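Local coordinates for flavoprotein (Thermotoga maritima, PDB 5V8S) that probably works as a flavodiiron oxidoreductase, pairing a di-iron site in a metallo-beta-lactamase-like domain with a flavodoxin-like, FMN-binding domain for electron transfer, at residues Y39-S51 with D180-D192. The protein carries 1 engineered substitution. Sequence-based numbering, arbitrary orientation.
With FEO (mu-oxo-diiron), chain C.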
loop_
_atom_site.group_PDB
_atom_site.type_symbol
_atom_site.label_atom_id
_atom_site.label_comp_id
_atom_site.label_asym_id
_atom_site.label_seq_id
_atom_site.Cartn_x
_atom_site.Cartn_y
_atom_site.Cartn_z
ATOM N N TYR A 39 7.454 -9.807 -4.281
ATOM C CA TYR A 39 7.522 -8.849 -3.179
ATOM C C TYR A 39 8.540 -9.372 -2.169
ATOM O O TYR A 39 8.248 -10.312 -1.420
ATOM C CB TYR A 39 6.164 -8.710 -2.517
ATOM C CG TYR A 39 5.055 -8.362 -3.505
ATOM C CD1 TYR A 39 5.026 -7.139 -4.153
ATOM C CD2 TYR A 39 4.075 -9.293 -3.822
ATOM C CE1 TYR A 39 4.019 -6.836 -5.066
ATOM C CE2 TYR A 39 3.067 -9.002 -4.736
ATOM C CZ TYR A 39 3.043 -7.776 -5.342
ATOM O OH TYR A 39 2.061 -7.488 -6.247
ATOM N N PHE A 40 9.722 -8.764 -2.128
ATOM C CA PHE A 40 10.712 -9.205 -1.164
ATOM C C PHE A 40 10.257 -8.853 0.242
ATOM O O PHE A 40 9.719 -7.770 0.484
ATOM C CB PHE A 40 12.073 -8.590 -1.473
ATOM C CG PHE A 40 13.209 -9.336 -0.848
ATOM C CD1 PHE A 40 13.483 -10.614 -1.267
ATOM C CD2 PHE A 40 13.967 -8.766 0.161
ATOM C CE1 PHE A 40 14.507 -11.343 -0.688
ATOM C CE2 PHE A 40 14.994 -9.489 0.756
ATOM C CZ PHE A 40 15.267 -10.775 0.306
ATOM N N GLU A 41 10.477 -9.781 1.175
ATOM C CA GLU A 41 9.951 -9.657 2.531
ATOM C C GLU A 41 8.416 -9.525 2.535
ATOM O O GLU A 41 7.843 -9.005 3.494
ATOM C CB GLU A 41 10.584 -8.472 3.290
ATOM C CG GLU A 41 12.078 -8.591 3.548
ATOM C CD GLU A 41 12.700 -7.355 4.240
ATOM O OE1 GLU A 41 12.148 -6.230 4.160
ATOM O OE2 GLU A 41 13.738 -7.524 4.908
ATOM N N ALA A 42 7.751 -9.975 1.465
ATOM C CA ALA A 42 6.311 -9.802 1.268
ATOM C C ALA A 42 5.903 -8.335 1.242
ATOM O O ALA A 42 4.766 -8.001 1.561
ATOM C CB ALA A 42 5.479 -10.595 2.283
ATOM N N VAL A 43 6.805 -7.435 0.853
ATOM C CA VAL A 43 6.421 -6.033 0.707
ATOM C C VAL A 43 7.073 -5.281 -0.453
ATOM O O VAL A 43 6.395 -4.472 -1.096
ATOM C CB VAL A 43 6.533 -5.257 2.035
ATOM C CG1 VAL A 43 7.853 -5.416 2.635
ATOM C CG2 VAL A 43 6.213 -3.757 1.855
ATOM N N TRP A 44 8.362 -5.500 -0.730
ATOM C CA TRP A 44 9.091 -4.644 -1.673
ATOM C C TRP A 44 8.950 -5.173 -3.096
ATOM O O TRP A 44 9.368 -6.286 -3.406
ATOM C CB TRP A 44 10.560 -4.496 -1.279
ATOM C CG TRP A 44 10.721 -4.168 0.150
ATOM C CD1 TRP A 44 11.362 -4.928 1.081
ATOM C CD2 TRP A 44 10.233 -3.015 0.843
ATOM N NE1 TRP A 44 11.283 -4.331 2.311
ATOM C CE2 TRP A 44 10.588 -3.160 2.196
ATOM C CE3 TRP A 44 9.495 -1.891 0.458
ATOM C CZ2 TRP A 44 10.239 -2.219 3.172
ATOM C CZ3 TRP A 44 9.149 -0.944 1.433
ATOM C CH2 TRP A 44 9.523 -1.126 2.774
ATOM N N GLU A 45 8.353 -4.366 -3.960
ATOM C CA GLU A 45 8.124 -4.754 -5.350
ATOM C C GLU A 45 9.446 -4.933 -6.091
ATOM O O GLU A 45 10.197 -3.971 -6.275
ATOM C CB GLU A 45 7.310 -3.660 -6.027
ATOM C CG GLU A 45 6.008 -3.291 -5.308
ATOM C CD GLU A 45 6.125 -2.093 -4.316
ATOM O OE1 GLU A 45 7.215 -1.856 -3.723
ATOM O OE2 GLU A 45 5.102 -1.397 -4.128
ATOM N N ILE A 46 9.711 -6.159 -6.544
ATOM C CA ILE A 46 10.944 -6.480 -7.273
ATOM C C ILE A 46 10.614 -7.269 -8.536
ATOM O O ILE A 46 10.924 -8.461 -8.633
ATOM C CB ILE A 46 11.983 -7.205 -6.382
ATOM C CG1 ILE A 46 11.399 -8.448 -5.682
ATOM C CG2 ILE A 46 12.533 -6.243 -5.361
ATOM C CD1 ILE A 46 12.531 -9.401 -5.157
ATOM N N PRO A 47 10.011 -6.639 -9.543
ATOM C CA PRO A 47 9.828 -7.332 -10.828
ATOM C C PRO A 47 11.131 -7.828 -11.440
ATOM O O PRO A 47 11.098 -8.748 -12.275
ATOM C CB PRO A 47 9.160 -6.269 -11.717
ATOM C CG PRO A 47 9.461 -4.974 -11.051
ATOM C CD PRO A 47 9.547 -5.245 -9.583
ATOM N N GLU A 48 12.272 -7.247 -11.058
ATOM C CA GLU A 48 13.558 -7.664 -11.598
ATOM C C GLU A 48 14.107 -8.920 -10.936
ATOM O O GLU A 48 15.125 -9.450 -11.408
ATOM C CB GLU A 48 14.582 -6.550 -11.421
ATOM C CG GLU A 48 14.949 -6.225 -9.980
ATOM C CD GLU A 48 14.113 -5.110 -9.348
ATOM O OE1 GLU A 48 12.860 -5.126 -9.467
ATOM O OE2 GLU A 48 14.731 -4.202 -8.740
ATOM N N GLY A 49 13.503 -9.385 -9.837
ATOM C CA GLY A 49 13.963 -10.589 -9.175
ATOM C C GLY A 49 15.165 -10.368 -8.274
ATOM O O GLY A 49 15.695 -9.264 -8.102
ATOM N N ILE A 50 15.611 -11.482 -7.700
ATOM C CA ILE A 50 16.751 -11.511 -6.797
ATOM C C ILE A 50 17.361 -12.897 -6.883
ATOM O O ILE A 50 16.656 -13.889 -7.091
ATOM C CB ILE A 50 16.326 -11.157 -5.354
ATOM C CG1 ILE A 50 17.555 -10.906 -4.470
ATOM C CG2 ILE A 50 15.398 -12.241 -4.777
ATOM C CD1 ILE A 50 17.220 -10.537 -3.016
ATOM N N SER A 51 18.687 -12.965 -6.746
ATOM C CA SER A 51 19.356 -14.257 -6.695
ATOM C C SER A 51 19.654 -14.632 -5.249
ATOM O O SER A 51 19.739 -13.777 -4.368
ATOM C CB SER A 51 20.648 -14.263 -7.521
ATOM O OG SER A 51 21.724 -13.608 -6.857
ATOM N N ASP A 180 24.101 -10.718 3.160
ATOM C CA ASP A 180 23.317 -9.551 2.728
ATOM C C ASP A 180 24.160 -8.308 2.531
ATOM O O ASP A 180 23.738 -7.406 1.790
ATOM C CB ASP A 180 22.234 -9.173 3.737
ATOM C CG ASP A 180 21.054 -10.144 3.761
ATOM O OD1 ASP A 180 20.988 -11.048 2.902
ATOM O OD2 ASP A 180 20.199 -10.010 4.662
ATOM N N VAL A 181 25.318 -8.227 3.175
ATOM C CA VAL A 181 26.178 -7.056 3.075
ATOM C C VAL A 181 26.811 -7.070 1.687
ATOM O O VAL A 181 27.615 -7.946 1.364
ATOM C CB VAL A 181 27.233 -7.049 4.186
ATOM C CG1 VAL A 181 28.151 -5.844 4.040
ATOM C CG2 VAL A 181 26.568 -7.056 5.559
ATOM N N GLY A 182 26.445 -6.107 0.855
ATOM C CA GLY A 182 26.921 -6.068 -0.512
ATOM C C GLY A 182 25.982 -6.686 -1.519
ATOM O O GLY A 182 26.324 -6.750 -2.711
ATOM N N GLY A 183 24.787 -7.096 -1.093
ATOM C CA GLY A 183 23.820 -7.643 -2.015
ATOM C C GLY A 183 23.089 -6.578 -2.812
ATOM O O GLY A 183 23.188 -5.390 -2.544
ATOM N N GLY A 184 22.347 -7.054 -3.801
ATOM C CA GLY A 184 21.452 -6.215 -4.574
ATOM C C GLY A 184 20.361 -7.070 -5.183
ATOM O O GLY A 184 20.481 -8.295 -5.263
ATOM N N TYR A 185 19.285 -6.403 -5.622
ATOM C CA TYR A 185 18.292 -7.048 -6.463
ATOM C C TYR A 185 18.832 -7.135 -7.895
ATOM O O TYR A 185 19.935 -6.663 -8.185
ATOM C CB TYR A 185 16.991 -6.239 -6.456
ATOM C CG TYR A 185 16.323 -6.083 -5.108
ATOM C CD1 TYR A 185 15.980 -7.189 -4.336
ATOM C CD2 TYR A 185 15.998 -4.826 -4.622
ATOM C CE1 TYR A 185 15.312 -7.037 -3.106
ATOM C CE2 TYR A 185 15.343 -4.659 -3.415
ATOM C CZ TYR A 185 15.003 -5.768 -2.647
ATOM O OH TYR A 185 14.340 -5.622 -1.435
ATOM N N LEU A 186 18.028 -7.732 -8.792
ATOM C CA LEU A 186 18.310 -7.923 -10.222
ATOM C C LEU A 186 18.933 -9.290 -10.482
ATOM O O LEU A 186 19.674 -9.824 -9.646
ATOM C CB LEU A 186 19.212 -6.815 -10.821
ATOM C CG LEU A 186 19.312 -6.781 -12.364
ATOM C CD1 LEU A 186 18.040 -6.324 -13.032
ATOM C CD2 LEU A 186 20.474 -5.897 -12.824
ATOM N N LEU A 187 18.667 -9.845 -11.664
ATOM C CA LEU A 187 19.270 -11.098 -12.091
ATOM C C LEU A 187 20.201 -10.842 -13.265
ATOM O O LEU A 187 19.830 -11.105 -14.417
ATOM C CB LEU A 187 18.170 -12.071 -12.500
ATOM C CG LEU A 187 17.133 -12.352 -11.411
ATOM C CD1 LEU A 187 15.983 -13.190 -11.981
ATOM C CD2 LEU A 187 17.790 -13.013 -10.199
ATOM N N PRO A 188 21.412 -10.343 -13.019
ATOM C CA PRO A 188 22.277 -9.936 -14.123
ATOM C C PRO A 188 22.703 -11.128 -14.959
ATOM O O PRO A 188 22.778 -12.268 -14.495
ATOM C CB PRO A 188 23.479 -9.295 -13.417
ATOM C CG PRO A 188 23.056 -9.077 -12.013
ATOM C CD PRO A 188 22.052 -10.115 -11.714
ATOM N N GLU A 189 23.038 -10.827 -16.206
ATOM C CA GLU A 189 23.342 -11.837 -17.203
ATOM C C GLU A 189 24.740 -12.433 -17.048
ATOM O O GLU A 189 25.164 -13.195 -17.919
ATOM C CB GLU A 189 23.195 -11.226 -18.606
ATOM C CG GLU A 189 22.113 -10.130 -18.726
ATOM C CD GLU A 189 21.738 -9.822 -20.180
ATOM O OE1 GLU A 189 21.584 -8.627 -20.526
ATOM O OE2 GLU A 189 21.601 -10.777 -20.979
ATOM N N ILE A 190 25.466 -12.102 -15.981
ATOM C CA ILE A 190 26.782 -12.681 -15.700
ATOM C C ILE A 190 26.939 -12.761 -14.185
ATOM O O ILE A 190 26.126 -12.230 -13.431
ATOM C CB ILE A 190 27.946 -11.919 -16.378
ATOM C CG1 ILE A 190 28.080 -10.494 -15.855
ATOM C CG2 ILE A 190 27.777 -11.918 -17.907
ATOM C CD1 ILE A 190 29.412 -9.847 -16.339
ATOM N N LEU A 191 27.987 -13.457 -13.733
ATOM C CA LEU A 191 28.172 -13.677 -12.300
ATOM C C LEU A 191 28.854 -12.516 -11.597
ATOM O O LEU A 191 28.611 -12.295 -10.399
ATOM C CB LEU A 191 29.021 -14.932 -12.039
ATOM C CG LEU A 191 28.395 -16.286 -12.333
ATOM C CD1 LEU A 191 29.423 -17.397 -12.189
ATOM C CD2 LEU A 191 27.258 -16.506 -11.379
ATOM N N ASP A 192 29.775 -11.827 -12.273
ATOM C CA ASP A 192 30.687 -10.933 -11.568
ATOM C C ASP A 192 30.690 -9.524 -12.146
ATOM O O ASP A 192 29.844 -9.184 -12.985
ATOM C CB ASP A 192 32.104 -11.517 -11.536
ATOM C CG ASP A 192 32.792 -11.496 -12.889
ATOM O OD1 ASP A 192 32.130 -11.203 -13.902
ATOM O OD2 ASP A 192 34.007 -11.785 -12.939
HETATM FE FE1 FEO C . 18.408 -10.802 5.354
HETATM FE FE2 FEO C . 19.235 -12.156 2.337
HETATM O O FEO C . 18.501 -12.169 4.067
HETATM O O HOH W 1 16.478 -9.138 -13.622
HETATM O O HOH W 2 20.045 -10.406 -7.037
HETATM O O HOH W 3 17.271 -9.843 3.723
HETATM O O HOH W 4 18.135 -10.196 1.994
#
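In the metallo-beta-lactamase-like domain of this flavodiiron protein, the loop that carries a bridging iron ligand also lodges Tyr185 against Phe40, Ile46 and Ile50 of segment 39-51, a worked example of an aromatic ring packed by apolar side chains beside a metal site. Ile46 CG2 sits almost exactly over the middle of the Tyr185 ring, a CH-pi contact 3.5 Å from the centroid and only 3° off the ring normal. Phe40 meets the same ring at its rim: the edge of Tyr185 is turned toward the face of Phe40 in an offset edge-to-face pair, planes 75° apart. Phe40 reaches it with CG anti to the backbone N (chi1 -160°). Ile50 CD1 adds an oblique contact, 3.8 Å from Tyr185 CD1, while the phenol oxygen runs on past Phe40 and Trp44 to its main polar partner, Thr212 in helix 196-214.

Beyond the ring the backbones join directly. Leu186 N donates to Gly49 O at 2.9 Å. One water links Glu48 O to Leu187 N; another accepts from Ser51 N and donates to Gly184 O and Leu186 O. Glu48 lays CG against Leu186 N (3.6 Å), and its bent chain takes the carboxylate to His205 and Lys208. Leu187 CD2 presses close on the Ile50 backbone, 3.3 Å from Ile50 C.

Farther back on the loop, Asp180 bridges the di-iron centre: Asp180 OD2 binds iron FE1 and Asp180 OD1 binds iron FE2, each at 2.1 Å. Apolar contacts thus pack round the tyrosine ring, whose hydroxyl is held by Thr212, while direct and water-mediated bonds engage the backbone groups beside it, tying the loop that supplies the bridging carboxylate to the start of strand 50-59.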